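Local atomic coordinates of austinoid biosynthesis clusters protein H (Emericella nidulans FGSC A4, PDB entry 5X9K), a protein that takes part in the biosynthesis of the fungal meroterpenoids austinol and dehydroaustinol, as a homodimeric member of the Trt14 isomerase family. Residues G117-G122 against D154-K159; I131-E136 against M140-F145; A69-T72 against A78-Q81; K84-N89 against A162-R167. One frame throughout, in Å; residues are numbered along the deposited sequence.

Along the chain, contact 3 closes before the others open; of these, contact 4 spans contact 1, which spans contact 2. All four reach one mixed sheet. Contacts 1 and 4 lie with centres 8 Å apart and share helix 150-167; backbone bonds between Asp-118 and Tyr-88 and between Leu-120 and Phe-86 tie them together. Contact 2, centred about 28 Å from contact 1, occupies the other side of the chain's centre. Contact 3 sits 15 to 18 Å from each of the others, centre to centre, and shares helix 73-86 with contact 4. Contacts 1 and 4 both place the C-terminal helix against one end of the sheet, while contact 2 borders the second subunit.

Contact 1 (G117-G122 against D154-K159); sequences GDSLVG and DAWGKK
Val-121 packs against Trp-156 and Lys-159 from the type I turn Ser-119 to Gly-122, which closes the beta hairpin of strands 108-119 and 122-134 and rests on helix 150-167. Its two branches divide the work. Val-121 CG2, set between the backbone N and the carbonyl carbon, approaches the five-membered part of the indole, 3.5 Å from Trp-156 NE1, and the two side chains cross at about a right angle; the same methyl lies 3.8 Å from Lys-159 CB. Val-121 CG1 turns instead to the helix backbone, 3.7 Å from Lys-159 O. Lys-159 is extended at first and then bends at chi3 and chi4 (61° and 58°), which brings its CE to 3.1 Å from Val-121 O, while NZ stays further off. The indole is also gripped at its edge: Trp-156 NE1 donates to Ser-119 OG over 2.9 Å, nearly straight at 175° and in the ring plane. Phe-124 and Phe-87 meet the same ring, so neighbouring sheet strands also pack on it. Ser-119 OG belongs at once to an ST turn, accepting from Val-121 N, and it donates to Gly-122 O over 2.8 Å, a carbonyl that also takes Ser-119 N.

Contact 2 (I131-E136 against M140-F145); sequences ILQINE and MVEDFF
Gln-133 O is approached by two backbone N-H groups, Glu-142 N at 2.8 Å and, more weakly, Asp-143 N at 3.3 Å, the signature of a classic beta bulge in the antiparallel hairpin of strands 122-134 and 141-148. The extra residue shifts the register by one: Gln-133 pairs with Asp-143, yet Ile-134 pairs with Val-141. At the bulge Glu-142 swings its extended chain across Gln-133, and Gln-133 NE2 donates to Glu-142 OE2 at 2.7 Å. The bond reaches the anti side of the carboxylate, 24° out of its plane but in the amide plane, and the two flat groups are turned 69° apart. Arg-107 forms a salt bridge with the same OE2, while Arg-59 holds Asp-143. Nearer the turn, Asn-135 N donates to Met-140 O over 2.9 Å, and Asn-135 OD1 receives both Thr-139 N and Met-140 N. Leu-132 CD2 lies 3.4 Å from Phe-144 CD1, the side chains side by side, pointing the same way and both touching Phe-36 of helix 26-38. On the other face, which borders the second subunit, His-112 of that subunit meets the Phe-145 ring edge-to-face, and Ile-131 CD1 makes a CH-pi contact 3.9 Å from the centroid of the Phe-145 ring.

Contact 3 (A69-T72 against A78-Q81); sequences ALQT and ADFQ
Strand 70-72 runs directly into helix 73-86, and this strand-to-helix junction brings the side chain of Gln-71 toward that of Asp-79, eight residues further on, in the helix. The backbones stay well apart, with Gln-71 CA 10.7 Å from Asp-79 CA, so the contact depends on the reach of the side chains, which come from opposite directions. Gln-71 sets CG beside its backbone N (chi1 -79°) and continues extended, which carries the amide across the gap; Asp-79 extends its short carboxylate from the helix to meet it. The amide and carboxylate planes are 31° apart. As modelled, Gln-71 OE1 lies 3.2 Å from Asp-79 OD2, but the amide orientation is doubtful, so the identity of the facing atom carries no weight. Some 45 Å² is buried in all, both sides summed, and the contact lies at the surface. At the junction Thr-72 is the N-cap of helix 73-86: its side chain caps a backbone N of the first turn, while its own N is hydrogen-bonded to Glu-75 OE1, which is consistent with a capping box. On the strand side, backbone bonds of Ala-69 with Ser-60 and of Gln-71 with Leu-58 hold the segment to strand 56-61. On the helix side, Phe-80, next to Asp-79, is buried against Val-48 and Leu-49 of helix 46-49.

Contact 4 (K84-N89 against A162-R167); sequences KDFFYN and AHFSAR
Phe-86 and Phe-164 meet through the CE1-CZ ends of the two rings, an oblique aromatic pair with planes at 75° and centroids 5.5 Å apart. The pair joins the C-terminal end of helix 73-86 to the last turns of helix 150-167, the C-terminal helix that packs beside the beta sheet. Separation of the backbones explains why so little surface, 75 Å² over both sides, is buried: Phe-86 CA and Phe-164 CA are 11.0 Å apart, and the rings alone span the gap. With CG of Phe-86 beside its backbone N (chi1 -60°), the far end of the ring reaches the other helix although the bond leaving the backbone does not aim at it. Phe-164, by contrast, starts out toward Phe-86. Phe-86 is also the last helical residue before Phe-87 departs into strand 87-94, where Tyr-88 and Asn-89 both face Asp-118 in a classic beta bulge. Further residues extend the packing: Phe-86 also touches Trp-156 and Ile-160 of helix 150-167, and Leu-120, from the hairpin turn, touches Phe-86 and Phe-164 alike. Phe-86 CE1 makes the closest approach, 3.4 Å from Phe-164 CZ and 3.7 Å from Phe-164 CE1, while Phe-86 CZ stands 4.0 Å from Phe-164 CZ.

Contact 1 (G117-G122 against D154-K159)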
loop_
_atom_site.group_PDB
_atom_site.type_symbol
_atom_site.label_atom_id
_atom_site.label_comp_id
_atom_site.label_asym_id
_atom_site.label_seq_id
_atom_site.Cartn_x
_atom_site.Cartn_y
_atom_site.Cartn_z
ATOM N N GLY A 117 -13.667 1.343 -13.096
ATOM C CA GLY A 117 -14.479 2.267 -13.862
ATOM C C GLY A 117 -14.386 1.960 -15.335
ATOM O O GLY A 117 -13.556 1.162 -15.779
ATOM N N ASP A 118 -15.256 2.621 -16.086
ATOM C CA ASP A 118 -15.252 2.544 -17.536
ATOM C C ASP A 118 -14.609 3.814 -18.068
ATOM O O ASP A 118 -15.117 4.915 -17.833
ATOM C CB ASP A 118 -16.675 2.370 -18.066
ATOM C CG ASP A 118 -17.281 1.034 -17.666
ATOM O OD1 ASP A 118 -16.588 -0.002 -17.757
ATOM O OD2 ASP A 118 -18.451 1.018 -17.244
ATOM N N SER A 119 -13.489 3.672 -18.767
ATOM C CA SER A 119 -12.743 4.842 -19.189
ATOM C C SER A 119 -12.704 4.938 -20.706
ATOM O O SER A 119 -13.074 4.013 -21.432
ATOM C CB SER A 119 -11.307 4.824 -18.639
ATOM O OG SER A 119 -10.475 4.049 -19.468
ATOM N N LEU A 120 -12.231 6.098 -21.153
ATOM C CA LEU A 120 -11.959 6.418 -22.543
ATOM C C LEU A 120 -11.272 5.272 -23.280
ATOM O O LEU A 120 -11.545 5.035 -24.463
ATOM C CB LEU A 120 -11.093 7.678 -22.586
ATOM C CG LEU A 120 -10.962 8.504 -23.852
ATOM C CD1 LEU A 120 -12.330 8.771 -24.451
ATOM C CD2 LEU A 120 -10.271 9.809 -23.492
ATOM N N VAL A 121 -10.378 4.558 -22.591
ATOM C CA VAL A 121 -9.587 3.497 -23.211
ATOM C C VAL A 121 -9.971 2.153 -22.607
ATOM O O VAL A 121 -9.146 1.236 -22.527
ATOM C CB VAL A 121 -8.074 3.759 -23.067
ATOM C CG1 VAL A 121 -7.685 5.021 -23.803
ATOM C CG2 VAL A 121 -7.680 3.866 -21.600
ATOM N N GLY A 122 -11.219 2.019 -22.191
ATOM C CA GLY A 122 -11.727 0.737 -21.769
ATOM C C GLY A 122 -11.750 0.571 -20.265
ATOM O O GLY A 122 -11.656 1.529 -19.498
ATOM N N ASP A 154 0.094 2.060 -14.342
ATOM C CA ASP A 154 0.983 2.446 -15.438
ATOM C C ASP A 154 0.471 1.932 -16.782
ATOM O O ASP A 154 0.611 2.612 -17.807
ATOM C CB ASP A 154 2.401 1.923 -15.198
ATOM C CG ASP A 154 3.029 2.448 -13.910
ATOM O OD1 ASP A 154 2.586 3.499 -13.383
ATOM O OD2 ASP A 154 3.972 1.788 -13.420
ATOM N N ALA A 155 -0.101 0.726 -16.802
ATOM C CA ALA A 155 -0.633 0.174 -18.047
ATOM C C ALA A 155 -1.752 1.052 -18.588
ATOM O O ALA A 155 -1.769 1.415 -19.772
ATOM C CB ALA A 155 -1.126 -1.254 -17.818
ATOM N N TRP A 156 -2.690 1.422 -17.720
ATOM C CA TRP A 156 -3.752 2.325 -18.129
ATOM C C TRP A 156 -3.187 3.671 -18.567
ATOM O O TRP A 156 -3.680 4.278 -19.527
ATOM C CB TRP A 156 -4.737 2.502 -16.980
ATOM C CG TRP A 156 -5.930 3.342 -17.333
ATOM C CD1 TRP A 156 -7.038 2.942 -18.020
ATOM C CD2 TRP A 156 -6.136 4.725 -17.008
ATOM N NE1 TRP A 156 -7.927 3.992 -18.139
ATOM C CE2 TRP A 156 -7.390 5.095 -17.533
ATOM C CE3 TRP A 156 -5.379 5.687 -16.327
ATOM C CZ2 TRP A 156 -7.902 6.380 -17.399
ATOM C CZ3 TRP A 156 -5.887 6.957 -16.202
ATOM C CH2 TRP A 156 -7.141 7.293 -16.730
ATOM N N GLY A 157 -2.159 4.159 -17.866
ATOM C CA GLY A 157 -1.544 5.416 -18.260
ATOM C C GLY A 157 -0.947 5.350 -19.653
ATOM O O GLY A 157 -1.008 6.319 -20.416
ATOM N N LYS A 158 -0.373 4.200 -20.002
ATOM C CA LYS A 158 0.171 4.025 -21.344
ATOM C C LYS A 158 -0.936 4.029 -22.392
ATOM O O LYS A 158 -0.775 4.616 -23.468
ATOM C CB LYS A 158 0.970 2.732 -21.419
ATOM C CG LYS A 158 2.283 2.731 -20.640
ATOM C CD LYS A 158 3.244 1.688 -21.219
ATOM C CE LYS A 158 4.296 1.218 -20.210
ATOM N NZ LYS A 158 5.378 2.214 -19.940
ATOM N N LYS A 159 -2.062 3.367 -22.103
ATOM C CA LYS A 159 -3.189 3.389 -23.030
ATOM C C LYS A 159 -3.700 4.809 -23.249
ATOM O O LYS A 159 -4.006 5.193 -24.386
ATOM C CB LYS A 159 -4.305 2.476 -22.526
ATOM C CG LYS A 159 -3.929 0.995 -22.482
ATOM C CD LYS A 159 -5.078 0.117 -22.002
ATOM C CE LYS A 159 -6.289 0.205 -22.917
ATOM N NZ LYS A 159 -5.963 -0.171 -24.323
#

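Contact 2 (I131-E136 against M140-F145)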
loop_
_atom_site.group_PDB
_atom_site.type_symbol
_atom_site.label_atom_id
_atom_site.label_comp_id
_atom_site.label_asym_id
_atom_site.label_seq_id
_atom_site.Cartn_x
_atom_site.Cartn_y
_atom_site.Cartn_z
ATOM N N ILE A 131 -3.906 5.125 3.481
ATOM C CA ILE A 131 -3.807 5.470 4.906
ATOM C C ILE A 131 -4.251 6.919 5.049
ATOM O O ILE A 131 -3.551 7.833 4.601
ATOM C CB ILE A 131 -2.394 5.272 5.466
ATOM C CG1 ILE A 131 -1.964 3.809 5.328
ATOM C CG2 ILE A 131 -2.357 5.694 6.929
ATOM C CD1 ILE A 131 -0.518 3.544 5.716
ATOM N N LEU A 132 -5.398 7.136 5.692
ATOM C CA LEU A 132 -5.999 8.463 5.794
ATOM C C LEU A 132 -5.887 8.947 7.232
ATOM O O LEU A 132 -6.370 8.272 8.151
ATOM C CB LEU A 132 -7.461 8.434 5.351
ATOM C CG LEU A 132 -7.689 7.808 3.964
ATOM C CD1 LEU A 132 -9.161 7.760 3.610
ATOM C CD2 LEU A 132 -6.913 8.573 2.912
ATOM N N GLN A 133 -5.243 10.104 7.418
ATOM C CA GLN A 133 -5.189 10.788 8.709
ATOM C C GLN A 133 -6.240 11.890 8.714
ATOM O O GLN A 133 -6.225 12.764 7.844
ATOM C CB GLN A 133 -3.807 11.390 8.963
ATOM C CG GLN A 133 -3.606 12.023 10.364
ATOM C CD GLN A 133 -2.198 12.583 10.539
ATOM O OE1 GLN A 133 -1.220 11.886 10.315
ATOM N NE2 GLN A 133 -2.097 13.859 10.912
ATOM N N ILE A 134 -7.131 11.860 9.702
ATOM C CA ILE A 134 -8.219 12.828 9.802
ATOM C C ILE A 134 -7.783 13.958 10.729
ATOM O O ILE A 134 -6.969 13.752 11.638
ATOM C CB ILE A 134 -9.501 12.134 10.302
ATOM C CG1 ILE A 134 -9.799 10.881 9.469
ATOM C CG2 ILE A 134 -10.690 13.091 10.308
ATOM C CD1 ILE A 134 -9.829 11.156 7.985
ATOM N N ASN A 135 -8.296 15.169 10.492
ATOM C CA ASN A 135 -7.932 16.280 11.369
ATOM C C ASN A 135 -8.554 16.096 12.756
ATOM O O ASN A 135 -9.362 15.194 12.994
ATOM C CB ASN A 135 -8.327 17.636 10.763
ATOM C CG ASN A 135 -9.813 17.766 10.457
ATOM O OD1 ASN A 135 -10.599 16.855 10.686
ATOM N ND2 ASN A 135 -10.200 18.927 9.926
ATOM N N GLU A 136 -8.144 16.961 13.693
ATOM C CA GLU A 136 -8.624 16.825 15.071
ATOM C C GLU A 136 -10.135 16.973 15.149
ATOM O O GLU A 136 -10.795 16.282 15.932
ATOM C CB GLU A 136 -7.939 17.854 15.975
ATOM C CG GLU A 136 -6.420 17.709 16.024
ATOM C CD GLU A 136 -5.738 18.821 16.811
ATOM O OE1 GLU A 136 -6.450 19.650 17.413
ATOM O OE2 GLU A 136 -4.488 18.866 16.825
ATOM N N MET A 140 -12.045 16.337 8.027
ATOM C CA MET A 140 -11.311 16.367 6.767
ATOM C C MET A 140 -10.059 15.496 6.830
ATOM O O MET A 140 -9.527 15.203 7.900
ATOM C CB MET A 140 -10.942 17.806 6.393
ATOM C CG MET A 140 -12.112 18.637 5.814
ATOM S SD MET A 140 -11.496 20.212 5.262
ATOM C CE MET A 140 -10.869 20.833 6.820
ATOM N N VAL A 141 -9.609 15.055 5.658
ATOM C CA VAL A 141 -8.349 14.330 5.546
ATOM C C VAL A 141 -7.210 15.340 5.521
ATOM O O VAL A 141 -7.198 16.255 4.687
ATOM C CB VAL A 141 -8.328 13.457 4.274
ATOM C CG1 VAL A 141 -6.950 12.797 4.098
ATOM C CG2 VAL A 141 -9.425 12.401 4.317
ATOM N N GLU A 142 -6.249 15.184 6.435
ATOM C CA GLU A 142 -5.070 16.045 6.456
ATOM C C GLU A 142 -3.790 15.329 6.061
ATOM O O GLU A 142 -2.766 15.988 5.874
ATOM C CB GLU A 142 -4.886 16.686 7.846
ATOM C CG GLU A 142 -4.631 15.700 8.979
ATOM C CD GLU A 142 -4.485 16.381 10.335
ATOM O OE1 GLU A 142 -4.914 17.554 10.480
ATOM O OE2 GLU A 142 -3.946 15.735 11.257
ATOM N N ASP A 143 -3.814 14.009 5.929
ATOM C CA ASP A 143 -2.703 13.298 5.309
ATOM C C ASP A 143 -3.289 12.134 4.529
ATOM O O ASP A 143 -4.040 11.328 5.079
ATOM C CB ASP A 143 -1.687 12.834 6.352
ATOM C CG ASP A 143 -0.328 12.489 5.734
ATOM O OD1 ASP A 143 -0.235 11.485 4.994
ATOM O OD2 ASP A 143 0.645 13.238 5.975
ATOM N N PHE A 144 -2.987 12.081 3.239
ATOM C CA PHE A 144 -3.589 11.150 2.284
ATOM C C PHE A 144 -2.431 10.334 1.710
ATOM O O PHE A 144 -1.761 10.772 0.772
ATOM C CB PHE A 144 -4.363 11.928 1.203
ATOM C CG PHE A 144 -4.967 11.079 0.109
ATOM C CD1 PHE A 144 -5.093 9.690 0.233
ATOM C CD2 PHE A 144 -5.432 11.683 -1.049
ATOM C CE1 PHE A 144 -5.642 8.935 -0.785
ATOM C CE2 PHE A 144 -6.004 10.927 -2.073
ATOM C CZ PHE A 144 -6.101 9.550 -1.941
ATOM N N PHE A 145 -2.190 9.164 2.308
ATOM C CA PHE A 145 -1.200 8.199 1.829
ATOM C C PHE A 145 -1.902 7.225 0.892
ATOM O O PHE A 145 -2.973 6.706 1.217
ATOM C CB PHE A 145 -0.563 7.465 3.026
ATOM C CG PHE A 145 0.264 6.225 2.677
ATOM C CD1 PHE A 145 -0.343 5.018 2.337
ATOM C CD2 PHE A 145 1.646 6.251 2.793
ATOM C CE1 PHE A 145 0.433 3.861 2.065
ATOM C CE2 PHE A 145 2.419 5.111 2.525
ATOM C CZ PHE A 145 1.808 3.921 2.158
HETATM O O HOH W 1 -1.426 9.163 5.862
HETATM O O HOH W 2 -5.643 18.620 12.839
#

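Contact 3 (A69-T72 against A78-Q81)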
loop_
_atom_site.group_PDB
_atom_site.type_symbol
_atom_site.label_atom_id
_atom_site.label_comp_id
_atom_site.label_asym_id
_atom_site.label_seq_id
_atom_site.Cartn_x
_atom_site.Cartn_y
_atom_site.Cartn_z
ATOM N N ALA A 69 7.319 11.922 -4.302
ATOM C CA ALA A 69 6.526 11.147 -3.356
ATOM C C ALA A 69 5.399 11.979 -2.769
ATOM O O ALA A 69 4.323 11.439 -2.460
ATOM C CB ALA A 69 7.411 10.597 -2.239
ATOM N N LEU A 70 5.611 13.286 -2.625
ATOM C CA LEU A 70 4.687 14.153 -1.905
ATOM C C LEU A 70 4.100 15.209 -2.834
ATOM O O LEU A 70 4.774 15.696 -3.753
ATOM C CB LEU A 70 5.393 14.809 -0.710
ATOM C CG LEU A 70 5.116 14.191 0.663
ATOM C CD1 LEU A 70 5.353 12.702 0.679
ATOM C CD2 LEU A 70 5.950 14.874 1.739
ATOM N N GLN A 71 2.833 15.551 -2.593
ATOM C CA GLN A 71 2.132 16.570 -3.357
ATOM C C GLN A 71 1.289 17.406 -2.409
ATOM O O GLN A 71 0.799 16.914 -1.387
ATOM C CB GLN A 71 1.213 15.980 -4.440
ATOM C CG GLN A 71 1.939 15.538 -5.696
ATOM C CD GLN A 71 0.995 15.289 -6.847
ATOM O OE1 GLN A 71 -0.124 14.808 -6.654
ATOM N NE2 GLN A 71 1.437 15.622 -8.057
ATOM N N THR A 72 1.137 18.682 -2.758
ATOM C CA THR A 72 0.202 19.548 -2.061
ATOM C C THR A 72 -1.199 19.323 -2.608
ATOM O O THR A 72 -1.389 18.751 -3.683
ATOM C CB THR A 72 0.584 21.020 -2.231
ATOM O OG1 THR A 72 0.508 21.369 -3.619
ATOM C CG2 THR A 72 1.988 21.265 -1.742
ATOM N N ALA A 78 -4.906 18.494 -10.515
ATOM C CA ALA A 78 -4.800 17.957 -11.868
ATOM C C ALA A 78 -5.187 16.482 -11.923
ATOM O O ALA A 78 -5.783 16.036 -12.911
ATOM C CB ALA A 78 -3.377 18.158 -12.394
ATOM N N ASP A 79 -4.858 15.716 -10.872
ATOM C CA ASP A 79 -5.195 14.295 -10.840
ATOM C C ASP A 79 -6.702 14.089 -10.860
ATOM O O ASP A 79 -7.212 13.226 -11.580
ATOM C CB ASP A 79 -4.582 13.627 -9.604
ATOM C CG ASP A 79 -3.054 13.504 -9.682
ATOM O OD1 ASP A 79 -2.524 13.269 -10.786
ATOM O OD2 ASP A 79 -2.385 13.631 -8.631
ATOM N N PHE A 80 -7.438 14.866 -10.067
ATOM C CA PHE A 80 -8.888 14.714 -10.064
ATOM C C PHE A 80 -9.510 15.283 -11.334
ATOM O O PHE A 80 -10.569 14.809 -11.776
ATOM C CB PHE A 80 -9.467 15.351 -8.801
ATOM C CG PHE A 80 -8.769 14.896 -7.542
ATOM C CD1 PHE A 80 -8.873 13.582 -7.116
ATOM C CD2 PHE A 80 -7.982 15.771 -6.811
ATOM C CE1 PHE A 80 -8.216 13.155 -5.975
ATOM C CE2 PHE A 80 -7.330 15.349 -5.666
ATOM C CZ PHE A 80 -7.445 14.037 -5.252
ATOM N N GLN A 81 -8.856 16.269 -11.953
ATOM C CA GLN A 81 -9.310 16.730 -13.258
ATOM C C GLN A 81 -9.219 15.608 -14.281
ATOM O O GLN A 81 -10.114 15.448 -15.119
ATOM C CB GLN A 81 -8.497 17.944 -13.700
ATOM C CG GLN A 81 -8.761 19.174 -12.851
ATOM C CD GLN A 81 -7.893 20.359 -13.226
ATOM O OE1 GLN A 81 -6.923 20.227 -13.976
ATOM N NE2 GLN A 81 -8.243 21.530 -12.706
#

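Contact 4 (K84-N89 against A162-R167)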
loop_
_atom_site.group_PDB
_atom_site.type_symbol
_atom_site.label_atom_id
_atom_site.label_comp_id
_atom_site.label_asym_id
_atom_site.label_seq_id
_atom_site.Cartn_x
_atom_site.Cartn_y
_atom_site.Cartn_z
ATOM N N LYS A 84 -12.076 13.028 -13.970
ATOM C CA LYS A 84 -13.286 13.520 -14.615
ATOM C C LYS A 84 -13.205 13.364 -16.129
ATOM O O LYS A 84 -14.137 12.859 -16.768
ATOM C CB LYS A 84 -13.510 14.981 -14.231
ATOM C CG LYS A 84 -14.745 15.596 -14.851
ATOM C CD LYS A 84 -15.038 16.941 -14.233
ATOM C CE LYS A 84 -16.071 17.700 -15.057
ATOM N NZ LYS A 84 -15.464 18.178 -16.336
ATOM N N ASP A 85 -12.082 13.773 -16.721
ATOM C CA ASP A 85 -12.009 13.874 -18.173
ATOM C C ASP A 85 -11.963 12.510 -18.852
ATOM O O ASP A 85 -12.408 12.380 -19.996
ATOM C CB ASP A 85 -10.788 14.705 -18.581
ATOM C CG ASP A 85 -10.914 16.166 -18.183
ATOM O OD1 ASP A 85 -12.058 16.676 -18.148
ATOM O OD2 ASP A 85 -9.875 16.802 -17.905
ATOM N N PHE A 86 -11.439 11.489 -18.181
ATOM C CA PHE A 86 -11.129 10.228 -18.839
ATOM C C PHE A 86 -12.048 9.077 -18.451
ATOM O O PHE A 86 -11.898 7.982 -18.999
ATOM C CB PHE A 86 -9.674 9.835 -18.552
ATOM C CG PHE A 86 -8.659 10.853 -19.025
ATOM C CD1 PHE A 86 -8.902 11.634 -20.141
ATOM C CD2 PHE A 86 -7.461 11.021 -18.349
ATOM C CE1 PHE A 86 -7.970 12.564 -20.572
ATOM C CE2 PHE A 86 -6.522 11.951 -18.779
ATOM C CZ PHE A 86 -6.778 12.718 -19.886
ATOM N N PHE A 87 -12.996 9.279 -17.541
ATOM C CA PHE A 87 -13.852 8.196 -17.074
ATOM C C PHE A 87 -15.324 8.501 -17.337
ATOM O O PHE A 87 -15.795 9.607 -17.055
ATOM C CB PHE A 87 -13.630 7.929 -15.582
ATOM C CG PHE A 87 -12.380 7.144 -15.299
ATOM C CD1 PHE A 87 -12.415 5.758 -15.286
ATOM C CD2 PHE A 87 -11.174 7.782 -15.090
ATOM C CE1 PHE A 87 -11.275 5.022 -15.041
ATOM C CE2 PHE A 87 -10.017 7.044 -14.850
ATOM C CZ PHE A 87 -10.072 5.672 -14.827
ATOM N N TYR A 88 -16.045 7.509 -17.869
ATOM C CA TYR A 88 -17.508 7.580 -17.899
ATOM C C TYR A 88 -18.091 7.325 -16.515
ATOM O O TYR A 88 -19.069 7.960 -16.115
ATOM C CB TYR A 88 -18.078 6.564 -18.885
ATOM C CG TYR A 88 -17.546 6.689 -20.292
ATOM C CD1 TYR A 88 -18.019 7.672 -21.146
ATOM C CD2 TYR A 88 -16.581 5.814 -20.766
ATOM C CE1 TYR A 88 -17.533 7.790 -22.434
ATOM C CE2 TYR A 88 -16.087 5.922 -22.057
ATOM C CZ TYR A 88 -16.568 6.913 -22.884
ATOM O OH TYR A 88 -16.088 7.029 -24.167
ATOM N N ASN A 89 -17.520 6.378 -15.783
ATOM C CA ASN A 89 -17.894 6.147 -14.396
ATOM C C ASN A 89 -16.680 5.593 -13.675
ATOM O O ASN A 89 -15.755 5.058 -14.293
ATOM C CB ASN A 89 -19.084 5.193 -14.272
ATOM C CG ASN A 89 -18.814 3.850 -14.910
ATOM O OD1 ASN A 89 -18.119 3.008 -14.337
ATOM N ND2 ASN A 89 -19.346 3.647 -16.114
ATOM N N ALA A 162 -1.214 6.452 -25.602
ATOM C CA ALA A 162 -1.366 5.967 -26.970
ATOM C C ALA A 162 -2.657 6.481 -27.600
ATOM O O ALA A 162 -2.702 6.752 -28.810
ATOM C CB ALA A 162 -1.330 4.436 -26.991
ATOM N N HIS A 163 -3.713 6.609 -26.793
ATOM C CA HIS A 163 -4.986 7.131 -27.274
ATOM C C HIS A 163 -4.837 8.568 -27.757
ATOM O O HIS A 163 -5.200 8.896 -28.894
ATOM C CB HIS A 163 -6.028 7.035 -26.158
ATOM C CG HIS A 163 -7.398 7.491 -26.562
ATOM N ND1 HIS A 163 -8.380 6.620 -26.983
ATOM C CD2 HIS A 163 -7.949 8.728 -26.607
ATOM C CE1 HIS A 163 -9.475 7.300 -27.273
ATOM N NE2 HIS A 163 -9.238 8.581 -27.058
ATOM N N PHE A 164 -4.289 9.440 -26.905
ATOM C CA PHE A 164 -4.114 10.835 -27.287
ATOM C C PHE A 164 -3.095 10.994 -28.402
ATOM O O PHE A 164 -3.255 11.868 -29.260
ATOM C CB PHE A 164 -3.705 11.669 -26.074
ATOM C CG PHE A 164 -4.871 12.176 -25.284
ATOM C CD1 PHE A 164 -5.749 11.289 -24.680
ATOM C CD2 PHE A 164 -5.103 13.538 -25.160
ATOM C CE1 PHE A 164 -6.834 11.749 -23.959
ATOM C CE2 PHE A 164 -6.182 14.007 -24.438
ATOM C CZ PHE A 164 -7.051 13.110 -23.836
ATOM N N SER A 165 -2.053 10.159 -28.417
ATOM C CA SER A 165 -1.101 10.211 -29.520
ATOM C C SER A 165 -1.773 9.893 -30.849
ATOM O O SER A 165 -1.407 10.468 -31.882
ATOM C CB SER A 165 0.056 9.246 -29.266
ATOM O OG SER A 165 0.905 9.202 -30.398
ATOM N N ALA A 166 -2.754 8.988 -30.841
ATOM C CA ALA A 166 -3.474 8.640 -32.059
ATOM C C ALA A 166 -4.455 9.727 -32.482
ATOM O O ALA A 166 -4.669 9.918 -33.683
ATOM C CB ALA A 166 -4.217 7.316 -31.878
ATOM N N ARG A 167 -5.084 10.419 -31.521
ATOM C CA ARG A 167 -6.000 11.507 -31.862
ATOM C C ARG A 167 -5.258 12.659 -32.524
ATOM O O ARG A 167 -5.758 13.253 -33.488
ATOM C CB ARG A 167 -6.736 12.008 -30.615
ATOM C CG ARG A 167 -7.721 11.019 -30.017
ATOM C CD ARG A 167 -8.930 11.736 -29.426
ATOM N NE ARG A 167 -9.515 12.673 -30.384
ATOM C CZ ARG A 167 -10.401 12.349 -31.327
ATOM N NH1 ARG A 167 -10.830 11.094 -31.456
ATOM N NH2 ARG A 167 -10.860 13.290 -32.147
#